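Local structure of glutathione S-transferase (Vibrio parahaemolyticus, 7MIQ) at the interface of chains A and B. The protein catalyses the conjugation of glutathione to electrophilic substrates, as a Gtt2-class glutathione S-transferase with a thioredoxin-like N-terminal domain. Coordinates in Å, arbitrary orientation; residue numbers count along the deposited sequence, not the author numbering. Chains: chain A/B, Glutathione S-transferase.

The interface of chains A and B. Residues chain A 48-49, 65; chain B 96-97, 100, 104.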
loop_
_atom_site.group_PDB
_atom_site.type_symbol
_atom_site.label_atom_id
_atom_site.label_comp_id
_atom_site.label_asym_id
_atom_site.label_seq_id
_atom_site.Cartn_x
_atom_site.Cartn_y
_atom_site.Cartn_z
ATOM N N VAL A 48 -14.605 -6.025 2.168
ATOM C CA VAL A 48 -13.822 -6.889 1.286
ATOM C C VAL A 48 -12.636 -7.484 2.032
ATOM O O VAL A 48 -12.300 -8.660 1.846
ATOM C CB VAL A 48 -13.372 -6.111 0.035
ATOM C CG1 VAL A 48 -12.267 -6.867 -0.692
ATOM C CG2 VAL A 48 -14.564 -5.865 -0.873
ATOM N N ASN A 49 -11.979 -6.692 2.876
ATOM C CA ASN A 49 -10.856 -7.198 3.655
ATOM C C ASN A 49 -11.291 -7.797 4.988
ATOM O O ASN A 49 -10.445 -8.317 5.725
ATOM C CB ASN A 49 -9.810 -6.089 3.871
ATOM C CG ASN A 49 -10.258 -5.016 4.856
ATOM O OD1 ASN A 49 -11.430 -4.920 5.218
ATOM N ND2 ASN A 49 -9.309 -4.191 5.286
ATOM N N GLU A 65 -10.548 -0.525 3.985
ATOM C CA GLU A 65 -9.165 -0.033 3.956
ATOM C C GLU A 65 -9.106 1.430 4.378
ATOM O O GLU A 65 -9.739 2.285 3.750
ATOM C CB GLU A 65 -8.510 -0.205 2.577
ATOM C CG GLU A 65 -8.182 -1.638 2.210
ATOM C CD GLU A 65 -7.132 -2.249 3.121
ATOM O OE1 GLU A 65 -6.216 -1.519 3.557
ATOM O OE2 GLU A 65 -7.225 -3.462 3.402
ATOM N N MET B 96 -9.097 0.766 -2.497
ATOM C CA MET B 96 -9.465 -0.354 -1.637
ATOM C C MET B 96 -8.998 -1.679 -2.222
ATOM O O MET B 96 -8.312 -2.460 -1.554
ATOM C CB MET B 96 -10.979 -0.368 -1.425
ATOM C CG MET B 96 -11.510 -1.661 -0.838
ATOM S SD MET B 96 -13.304 -1.656 -0.633
ATOM C CE MET B 96 -13.864 -1.299 -2.292
ATOM N N TRP B 97 -9.374 -1.956 -3.472
ATOM C CA TRP B 97 -9.029 -3.242 -4.066
ATOM C C TRP B 97 -7.539 -3.350 -4.364
ATOM O O TRP B 97 -6.986 -4.455 -4.333
ATOM C CB TRP B 97 -9.851 -3.475 -5.330
ATOM C CG TRP B 97 -11.228 -3.967 -5.023
ATOM C CD1 TRP B 97 -12.378 -3.234 -4.996
ATOM C CD2 TRP B 97 -11.593 -5.304 -4.673
ATOM N NE1 TRP B 97 -13.444 -4.039 -4.660
ATOM C CE2 TRP B 97 -12.986 -5.315 -4.459
ATOM C CE3 TRP B 97 -10.878 -6.497 -4.533
ATOM C CZ2 TRP B 97 -13.677 -6.472 -4.108
ATOM C CZ3 TRP B 97 -11.568 -7.648 -4.181
ATOM C CH2 TRP B 97 -12.953 -7.626 -3.975
ATOM N N VAL B 100 -6.025 -4.456 -1.084
ATOM C CA VAL B 100 -6.425 -5.836 -0.819
ATOM C C VAL B 100 -5.608 -6.796 -1.674
ATOM O O VAL B 100 -5.016 -7.757 -1.168
ATOM C CB VAL B 100 -7.937 -6.008 -1.054
ATOM C CG1 VAL B 100 -8.311 -7.481 -1.131
ATOM C CG2 VAL B 100 -8.722 -5.310 0.047
ATOM N N GLN B 104 -2.971 -9.025 0.421
ATOM C CA GLN B 104 -3.446 -10.397 0.516
ATOM C C GLN B 104 -2.932 -11.274 -0.615
ATOM O O GLN B 104 -2.855 -12.496 -0.453
ATOM C CB GLN B 104 -4.979 -10.400 0.550
ATOM C CG GLN B 104 -5.538 -9.431 1.599
ATOM C CD GLN B 104 -7.023 -9.597 1.858
ATOM O OE1 GLN B 104 -7.618 -10.615 1.511
ATOM N NE2 GLN B 104 -7.631 -8.586 2.476
HETATM O O HOH W 1 -5.913 -6.113 2.936
#
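A:Val48 has helical backbone angles and A:Asn49 turn-like ones, within a loop, and A:Glu65, at a positive phi of 75°, sits just ahead of helix 66-76; all three face helix 88-114 of chain B. The thioredoxin-like domain of one subunit thus meets the helical domain of the other, the pairing expected of a glutathione S-transferase dimer, and two-fold symmetry repeats the patch. The apolar half is a valine fork on an indole. A:Val48 comes at about a right angle to B:Trp97, with CG1, anti to the backbone N, over one face of the six-membered ring, 3.7 Å from its centroid. The other branch, CG2, sits above the rim on the same side of the ring, 3.4 Å from CZ2 of B:Trp97. Three residues on, B:Val100 packs its CG2 alongside CG1 of A:Val48 at 3.9 Å. The polar half has no direct hydrogen bond between the subunits. A:Asn49, its CG wedged between backbone N and carbonyl carbon (chi1 72°), sends amide ND2 to carboxylate OE2 of A:Glu65 at 2.9 Å, arriving from above the carboxylate plane. This bond should steady the bent glutamate. OE2 of A:Glu65 also lies 3.0 Å from the oxygen of a water. B:Gln104, extended beyond CG, lays its amide beside CB of A:Asn49 and completes the bridge: its NE2 lies 3.0 Å from the same water oxygen, in a nearly straight contact (170° at H).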